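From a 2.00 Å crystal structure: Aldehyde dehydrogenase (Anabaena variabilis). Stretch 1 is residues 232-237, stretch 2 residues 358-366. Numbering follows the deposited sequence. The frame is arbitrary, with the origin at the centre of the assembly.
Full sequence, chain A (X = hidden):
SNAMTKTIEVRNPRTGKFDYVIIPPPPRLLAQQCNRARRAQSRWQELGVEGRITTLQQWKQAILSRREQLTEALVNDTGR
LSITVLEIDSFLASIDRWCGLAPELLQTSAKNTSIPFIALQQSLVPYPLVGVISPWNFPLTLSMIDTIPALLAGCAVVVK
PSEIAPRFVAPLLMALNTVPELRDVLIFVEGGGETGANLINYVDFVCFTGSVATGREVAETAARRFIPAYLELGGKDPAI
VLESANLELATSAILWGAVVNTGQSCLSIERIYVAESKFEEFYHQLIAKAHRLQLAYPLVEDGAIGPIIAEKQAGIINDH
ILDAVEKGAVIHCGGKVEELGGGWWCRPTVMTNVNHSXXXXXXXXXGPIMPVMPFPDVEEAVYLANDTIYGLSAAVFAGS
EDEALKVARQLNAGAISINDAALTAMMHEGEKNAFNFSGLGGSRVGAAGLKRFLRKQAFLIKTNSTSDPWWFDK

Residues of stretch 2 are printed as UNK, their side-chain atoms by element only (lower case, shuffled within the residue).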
# COMPACT_ATOMS: atom_id res chain seq x y z
N GLU A 232 8.09 1.87 -8.71
CA GLU A 232 8.14 3.07 -9.56
C GLU A 232 8.72 2.67 -10.89
O GLU A 232 9.87 2.24 -10.97
CB GLU A 232 8.93 4.17 -8.87
CG GLU A 232 8.59 5.56 -9.42
CD GLU A 232 8.47 6.62 -8.33
OE1 GLU A 232 7.77 6.43 -7.29
OE2 GLU A 232 9.07 7.68 -8.56
N LEU A 233 7.88 2.67 -11.92
CA LEU A 233 8.14 1.89 -13.15
C LEU A 233 8.27 2.71 -14.42
O LEU A 233 8.07 2.21 -15.51
CB LEU A 233 7.06 0.85 -13.37
CG LEU A 233 6.76 -0.08 -12.20
CD1 LEU A 233 5.85 -1.20 -12.64
CD2 LEU A 233 8.08 -0.61 -11.62
N GLY A 234 8.63 3.96 -14.31
CA GLY A 234 8.93 4.68 -15.52
C GLY A 234 7.73 5.50 -15.95
O GLY A 234 6.67 5.55 -15.29
N GLY A 235 7.97 6.23 -17.02
CA GLY A 235 7.10 7.27 -17.45
C GLY A 235 7.29 7.59 -18.93
O GLY A 235 8.30 7.23 -19.54
N LYS A 236 6.30 8.28 -19.46
CA LYS A 236 6.40 8.93 -20.75
C LYS A 236 5.85 10.35 -20.57
O LYS A 236 4.78 10.74 -21.11
CB LYS A 236 5.62 8.12 -21.79
CG LYS A 236 5.92 8.48 -23.22
CD LYS A 236 7.16 7.80 -23.74
CE LYS A 236 7.45 8.19 -25.20
NZ LYS A 236 8.87 7.91 -25.53
N ASP A 237 6.56 11.12 -19.78
CA ASP A 237 6.00 12.38 -19.33
C ASP A 237 5.79 13.39 -20.47
O ASP A 237 6.72 13.65 -21.25
CB ASP A 237 6.85 12.99 -18.23
CG ASP A 237 6.82 12.19 -16.89
OD1 ASP A 237 6.21 11.06 -16.73
OD2 ASP A 237 7.49 12.72 -15.94
N UNK A 358 4.08 6.09 -33.67
CA UNK A 358 5.52 5.83 -33.52
C UNK A 358 5.90 5.43 -32.10
O UNK A 358 5.35 5.96 -31.10
c UNK A 358 6.03 7.65 -35.27
se UNK A 358 6.78 9.49 -35.42
c UNK A 358 6.34 9.69 -37.31
c UNK A 358 6.33 7.09 -33.91
N UNK A 359 6.89 4.55 -31.98
CA UNK A 359 7.39 4.13 -30.68
C UNK A 359 7.88 5.25 -29.84
O UNK A 359 7.70 5.25 -28.62
c UNK A 359 9.50 1.11 -31.72
n UNK A 359 9.16 -1.29 -31.81
c UNK A 359 8.57 3.19 -30.86
c UNK A 359 8.20 1.84 -31.44
c UNK A 359 9.32 -0.08 -32.64
N UNK A 360 8.53 6.21 -30.48
CA UNK A 360 9.11 7.33 -29.74
C UNK A 360 8.05 8.17 -28.99
O UNK A 360 8.38 8.93 -28.09
c UNK A 360 9.13 9.13 -31.52
c UNK A 360 9.99 8.19 -30.69
c UNK A 360 11.04 8.95 -29.91
N UNK A 361 6.80 8.07 -29.41
CA UNK A 361 5.69 8.75 -28.75
C UNK A 361 4.87 7.87 -27.81
O UNK A 361 3.95 8.37 -27.15
c UNK A 361 4.50 12.98 -29.18
c UNK A 361 4.87 9.45 -29.84
se UNK A 361 4.64 12.09 -30.93
c UNK A 361 5.74 10.65 -30.24
N UNK A 362 5.18 6.58 -27.74
CA UNK A 362 4.37 5.70 -26.94
C UNK A 362 5.19 4.86 -25.95
O UNK A 362 4.81 4.80 -24.80
o UNK A 362 4.41 3.97 -28.59
c UNK A 362 3.54 4.76 -27.80
c UNK A 362 2.58 5.55 -28.68
N UNK A 363 6.29 4.25 -26.36
CA UNK A 363 7.10 3.42 -25.46
C UNK A 363 8.20 4.29 -24.84
O UNK A 363 8.68 5.20 -25.48
o UNK A 363 6.33 -0.28 -28.53
c UNK A 363 7.16 0.28 -27.77
o UNK A 363 8.37 0.01 -27.81
c UNK A 363 7.71 2.23 -26.20
c UNK A 363 6.62 1.31 -26.78
N UNK A 364 8.59 3.98 -23.60
CA UNK A 364 9.62 4.72 -22.91
C UNK A 364 10.89 4.70 -23.77
O UNK A 364 11.33 3.64 -24.21
c UNK A 364 10.84 4.98 -20.62
c UNK A 364 10.78 4.65 -19.10
o UNK A 364 10.71 5.61 -18.22
o UNK A 364 10.80 3.43 -18.79
c UNK A 364 9.89 4.13 -21.49
N UNK A 365 11.45 5.87 -23.99
CA UNK A 365 12.67 6.01 -24.80
C UNK A 365 13.94 6.06 -23.92
O UNK A 365 14.95 5.42 -24.22
o UNK A 365 11.35 7.12 -26.50
c UNK A 365 12.52 7.27 -25.68
c UNK A 365 13.71 7.48 -26.60
N UNK A 366 13.88 6.82 -22.81
CA UNK A 366 15.03 6.95 -21.92
C UNK A 366 16.24 7.49 -22.70
O UNK A 366 17.37 7.04 -22.49
c UNK A 366 15.33 5.53 -17.00
c UNK A 366 15.35 5.58 -21.29
c UNK A 366 16.50 5.27 -17.69
c UNK A 366 15.35 5.57 -19.80
c UNK A 366 16.53 5.28 -19.09
c UNK A 366 14.17 5.85 -17.70
c UNK A 366 14.20 5.86 -19.09
O HOH W 1 9.10 1.47 -18.30

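Position 358 carries two carbons, a selenium and a terminal carbon in an unbranched chain, which identifies selenomethionine, Met 358; its side chain does not touch stretch 1. At position 359 four carbons run in a row to a nitrogen, and CB points away from stretch 1: this is Lys 359. Position 360 has one carbon bearing two others, three carbons and no heteroatom, so it is Val 360. Its CA-to-CB bond also points away, but its backbone turns a carbonyl to the other stretch, and Lys 236 NZ donates a hydrogen bond to Val 360 O (2.8 Å).

Position 361 repeats the unbranched pattern of two carbons, selenium and carbon and is Met 361, again selenomethionine. Its contact is made by the main chain, with Lys 236 CE 3.7 Å from Met 361 C. At position 362 one carbon carries an oxygen and a carbon, the branching of Thr 362; its CA-to-CB bond points away, and the contact is through the main chain, Lys 236 CE to Thr 362 N (3.8 Å), while its OG1 makes a weak hydrogen bond to Met 358 O (3.3 Å). Position 363 has three carbons, the third holding two oxygens, a carboxylate that lies far from stretch 1 and marks Glu 363. Here too the backbone does the work: Lys 236 NZ donates to Glu 363 O at 2.7 Å.

Position 364 shows the same three carbons and two oxygens, but now the carboxylate reaches the glycine pair of stretch 1. This is Glu 364, whose OE2 accepts a nearly straight hydrogen bond from Gly 235 N (3.1 Å, 167°). Position 365, one carbon bearing an oxygen and a carbon, is Thr 365; OG1 lies 2.8 Å from Lys 236 NZ, yet the angle is poor for a hydrogen bond. Position 366 has one carbon leading to a six-carbon ring, Phe 366, and makes no contact with stretch 1.

The contact therefore works by two exchanges of side chain for backbone. Lys 236 extends its amine among the carbonyls of a loop folded by the backbone bonds from Met 361 N to Met 358 O (3.1 Å) and from Glu 363 N to Lys 359 O (2.8 Å). In return, Glu 364 binds the amide of Gly 235, while a water donates to both Leu 233 O (3.1 Å) and Glu 364 OE1 (2.6 Å). Glycine at 234 leaves room for this carboxylate: an ideal CB there would lie 2.6 Å from Glu 364 OE1, and the backbone angles independently call for glycine.

Stretch 2, residues 358-366: MKVMTEETF
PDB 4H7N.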